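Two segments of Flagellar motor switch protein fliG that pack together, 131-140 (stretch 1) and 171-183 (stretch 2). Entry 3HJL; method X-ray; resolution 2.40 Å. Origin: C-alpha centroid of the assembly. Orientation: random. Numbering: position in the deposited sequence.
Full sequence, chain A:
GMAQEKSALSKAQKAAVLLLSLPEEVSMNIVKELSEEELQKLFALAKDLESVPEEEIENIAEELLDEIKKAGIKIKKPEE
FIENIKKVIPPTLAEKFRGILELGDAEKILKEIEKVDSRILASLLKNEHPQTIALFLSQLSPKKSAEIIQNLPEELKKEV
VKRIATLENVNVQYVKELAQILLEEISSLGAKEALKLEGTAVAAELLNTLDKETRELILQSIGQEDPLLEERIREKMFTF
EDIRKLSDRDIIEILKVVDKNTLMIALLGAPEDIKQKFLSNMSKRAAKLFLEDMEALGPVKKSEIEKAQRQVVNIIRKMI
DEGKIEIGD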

# COMPACT_ATOMS: atom_id res chain seq x y z
N GLN A 131 -11.50 -22.76 -8.42
CA GLN A 131 -10.94 -22.11 -9.62
C GLN A 131 -9.84 -21.09 -9.29
O GLN A 131 -8.88 -20.95 -10.04
CB GLN A 131 -12.05 -21.43 -10.44
CG GLN A 131 -11.61 -20.92 -11.83
CD GLN A 131 -11.20 -22.03 -12.78
OE1 GLN A 131 -11.58 -23.17 -12.60
NE2 GLN A 131 -10.42 -21.68 -13.81
N THR A 132 -10.01 -20.37 -8.18
CA THR A 132 -9.00 -19.43 -7.68
C THR A 132 -7.73 -20.15 -7.21
O THR A 132 -6.61 -19.68 -7.46
CB THR A 132 -9.56 -18.60 -6.49
OG1 THR A 132 -10.83 -18.05 -6.87
CG2 THR A 132 -8.62 -17.48 -6.09
N ILE A 133 -7.91 -21.29 -6.54
CA ILE A 133 -6.77 -22.10 -6.06
C ILE A 133 -6.01 -22.67 -7.27
O ILE A 133 -4.78 -22.63 -7.31
CB ILE A 133 -7.22 -23.28 -5.14
CG1 ILE A 133 -8.06 -22.78 -3.95
CG2 ILE A 133 -5.99 -24.02 -4.62
CD1 ILE A 133 -8.53 -23.88 -3.01
N ALA A 134 -6.76 -23.14 -8.28
CA ALA A 134 -6.20 -23.70 -9.51
C ALA A 134 -5.41 -22.66 -10.29
O ALA A 134 -4.30 -22.93 -10.74
CB ALA A 134 -7.30 -24.26 -10.39
N LEU A 135 -5.99 -21.47 -10.46
CA LEU A 135 -5.32 -20.36 -11.14
C LEU A 135 -4.02 -19.96 -10.44
O LEU A 135 -3.03 -19.62 -11.11
CB LEU A 135 -6.26 -19.13 -11.25
CG LEU A 135 -7.34 -19.20 -12.34
CD1 LEU A 135 -8.54 -18.28 -12.01
CD2 LEU A 135 -6.72 -18.86 -13.69
N PHE A 136 -4.03 -19.96 -9.11
CA PHE A 136 -2.84 -19.64 -8.29
C PHE A 136 -1.76 -20.74 -8.40
O PHE A 136 -0.59 -20.44 -8.66
CB PHE A 136 -3.25 -19.47 -6.82
CG PHE A 136 -2.14 -18.98 -5.91
CD1 PHE A 136 -1.82 -17.64 -5.87
CD2 PHE A 136 -1.48 -19.85 -5.06
CE1 PHE A 136 -0.82 -17.18 -5.02
CE2 PHE A 136 -0.47 -19.40 -4.21
CZ PHE A 136 -0.15 -18.06 -4.19
N LEU A 137 -2.17 -21.99 -8.21
CA LEU A 137 -1.25 -23.12 -8.31
C LEU A 137 -0.68 -23.32 -9.71
O LEU A 137 0.46 -23.75 -9.84
CB LEU A 137 -1.88 -24.43 -7.81
CG LEU A 137 -2.18 -24.57 -6.30
CD1 LEU A 137 -2.58 -25.99 -5.98
CD2 LEU A 137 -1.01 -24.16 -5.44
N SER A 138 -1.44 -22.97 -10.75
CA SER A 138 -0.96 -23.06 -12.15
C SER A 138 0.34 -22.27 -12.39
O SER A 138 1.11 -22.64 -13.26
CB SER A 138 -2.01 -22.56 -13.15
OG SER A 138 -2.03 -21.13 -13.24
N GLN A 139 0.56 -21.20 -11.62
CA GLN A 139 1.74 -20.34 -11.76
C GLN A 139 2.92 -20.67 -10.85
O GLN A 139 3.96 -20.04 -10.96
CB GLN A 139 1.33 -18.87 -11.51
CG GLN A 139 0.30 -18.34 -12.49
CD GLN A 139 0.75 -18.45 -13.91
OE1 GLN A 139 1.60 -17.69 -14.37
NE2 GLN A 139 0.21 -19.44 -14.62
N LEU A 140 2.75 -21.65 -9.95
CA LEU A 140 3.82 -22.04 -9.02
C LEU A 140 4.64 -23.19 -9.60
O LEU A 140 4.25 -23.79 -10.59
CB LEU A 140 3.23 -22.46 -7.67
CG LEU A 140 2.43 -21.43 -6.89
CD1 LEU A 140 1.90 -22.08 -5.60
CD2 LEU A 140 3.25 -20.20 -6.58
N ASN A 171 -4.74 -15.08 -16.51
CA ASN A 171 -4.33 -13.67 -16.45
C ASN A 171 -3.28 -13.50 -15.35
O ASN A 171 -3.55 -13.75 -14.18
CB ASN A 171 -5.53 -12.75 -16.20
CG ASN A 171 -5.16 -11.28 -16.28
OD1 ASN A 171 -4.70 -10.69 -15.30
ND2 ASN A 171 -5.35 -10.67 -17.45
N VAL A 172 -2.08 -13.11 -15.76
CA VAL A 172 -0.93 -12.97 -14.84
C VAL A 172 -1.16 -11.92 -13.74
O VAL A 172 -0.81 -12.14 -12.58
CB VAL A 172 0.36 -12.65 -15.65
CG1 VAL A 172 1.50 -12.11 -14.74
CG2 VAL A 172 0.81 -13.89 -16.44
N GLN A 173 -1.74 -10.78 -14.11
CA GLN A 173 -2.01 -9.70 -13.17
C GLN A 173 -3.02 -10.10 -12.09
O GLN A 173 -2.88 -9.69 -10.94
CB GLN A 173 -2.46 -8.43 -13.91
CG GLN A 173 -1.34 -7.79 -14.74
CD GLN A 173 -0.21 -7.21 -13.87
OE1 GLN A 173 -0.44 -6.37 -13.00
NE2 GLN A 173 1.03 -7.66 -14.11
N TYR A 174 -4.01 -10.90 -12.46
CA TYR A 174 -5.00 -11.39 -11.51
C TYR A 174 -4.34 -12.27 -10.43
O TYR A 174 -4.61 -12.10 -9.25
CB TYR A 174 -6.09 -12.19 -12.26
CG TYR A 174 -7.12 -12.84 -11.36
CD1 TYR A 174 -7.05 -14.19 -11.05
CD2 TYR A 174 -8.16 -12.10 -10.82
CE1 TYR A 174 -7.98 -14.79 -10.22
CE2 TYR A 174 -9.11 -12.69 -9.98
CZ TYR A 174 -9.01 -14.03 -9.68
OH TYR A 174 -9.95 -14.63 -8.87
N VAL A 175 -3.47 -13.17 -10.87
CA VAL A 175 -2.78 -14.09 -9.99
C VAL A 175 -1.76 -13.36 -9.11
O VAL A 175 -1.65 -13.64 -7.93
CB VAL A 175 -2.10 -15.24 -10.78
CG1 VAL A 175 -1.16 -16.03 -9.87
CG2 VAL A 175 -3.18 -16.16 -11.39
N LYS A 176 -1.04 -12.40 -9.72
CA LYS A 176 -0.12 -11.50 -9.01
C LYS A 176 -0.84 -10.79 -7.86
O LYS A 176 -0.37 -10.80 -6.73
CB LYS A 176 0.46 -10.45 -9.97
CG LYS A 176 1.60 -9.62 -9.37
CD LYS A 176 1.89 -8.37 -10.21
CE LYS A 176 2.87 -7.45 -9.50
NZ LYS A 176 3.22 -6.26 -10.32
N GLU A 177 -1.99 -10.20 -8.16
CA GLU A 177 -2.82 -9.53 -7.16
C GLU A 177 -3.28 -10.50 -6.06
O GLU A 177 -3.27 -10.14 -4.90
CB GLU A 177 -4.02 -8.86 -7.83
CG GLU A 177 -5.03 -8.18 -6.87
CD GLU A 177 -4.40 -7.11 -5.99
OE1 GLU A 177 -3.38 -6.54 -6.41
OE2 GLU A 177 -4.94 -6.83 -4.90
N LEU A 178 -3.65 -11.71 -6.44
CA LEU A 178 -4.03 -12.80 -5.50
C LEU A 178 -2.83 -13.09 -4.55
O LEU A 178 -2.99 -13.19 -3.33
CB LEU A 178 -4.37 -14.08 -6.31
CG LEU A 178 -5.58 -14.98 -6.04
CD1 LEU A 178 -6.91 -14.20 -6.05
CD2 LEU A 178 -5.61 -16.07 -7.12
N ALA A 179 -1.64 -13.15 -5.12
CA ALA A 179 -0.43 -13.45 -4.39
C ALA A 179 -0.05 -12.33 -3.42
O ALA A 179 0.34 -12.60 -2.29
CB ALA A 179 0.71 -13.73 -5.38
N GLN A 180 -0.20 -11.08 -3.86
CA GLN A 180 0.07 -9.91 -3.01
C GLN A 180 -0.92 -9.79 -1.84
O GLN A 180 -0.52 -9.40 -0.74
CB GLN A 180 0.10 -8.62 -3.84
CG GLN A 180 1.25 -8.57 -4.86
CD GLN A 180 1.53 -7.17 -5.40
OE1 GLN A 180 1.05 -6.80 -6.47
NE2 GLN A 180 2.30 -6.40 -4.66
N ILE A 181 -2.19 -10.09 -2.07
CA ILE A 181 -3.21 -10.15 -0.99
C ILE A 181 -2.88 -11.26 0.02
O ILE A 181 -3.13 -11.11 1.22
CB ILE A 181 -4.65 -10.38 -1.56
CG1 ILE A 181 -5.15 -9.13 -2.31
CG2 ILE A 181 -5.67 -10.75 -0.44
CD1 ILE A 181 -5.29 -7.88 -1.44
N LEU A 182 -2.32 -12.36 -0.48
CA LEU A 182 -1.93 -13.50 0.36
C LEU A 182 -0.70 -13.09 1.21
O LEU A 182 -0.65 -13.39 2.40
CB LEU A 182 -1.64 -14.75 -0.52
CG LEU A 182 -1.70 -16.14 0.17
CD1 LEU A 182 -1.96 -17.29 -0.82
CD2 LEU A 182 -0.44 -16.41 0.98
N LEU A 183 0.24 -12.34 0.61
CA LEU A 183 1.42 -11.85 1.35
C LEU A 183 1.07 -10.85 2.45
O LEU A 183 1.64 -10.88 3.52
CB LEU A 183 2.46 -11.25 0.39
CG LEU A 183 3.20 -12.30 -0.44
CD1 LEU A 183 3.90 -11.67 -1.64
CD2 LEU A 183 4.19 -13.06 0.45

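The two helices cross nearly at right angles, 100° between their directions, with axes 9.7 Å apart at closest approach; no hydrogen bond joins them, so packing does the work. Stretch 2 opens with Asn-171 at the N-cap, where its OD1 accepts from Tyr-174 N at 2.9 Å and satisfies an amide that the first helical turn leaves without a backbone partner. Val-172 adds only a marginal touch near Gln-139. Tyr-174 points toward stretch 1 and lays its ring beside Leu-135, CE1 to CD1 at 4.0 Å, an apolar contact at an exposed border, with the phenol OH 4.1 Å from Thr-132 OG1. Val-175 stands at the close point of the crossing, its CA 5.8 Å from the CA of Phe-136. Short, branched Val-175 fits here: its CG2 lies 3.5 Å from Leu-135 O, while its CG1 meets Gln-139 CG at 3.8 Å. One turn on, Leu-178 reaches Thr-132, CD2 to CG2 at 3.5 Å, so the threonine contributes its methyl. Ala-179 is small where the Phe-136 ring arrives edge-on, its CB 3.8 Å from CE1. Leu-182 closes the pocket, CD1 to Phe-136 CZ at 3.9 Å. Thus Val-175, Leu-178, Ala-179 and Leu-182 form the hole for one buried aromatic knob, in a contact burying 466 Å² in total.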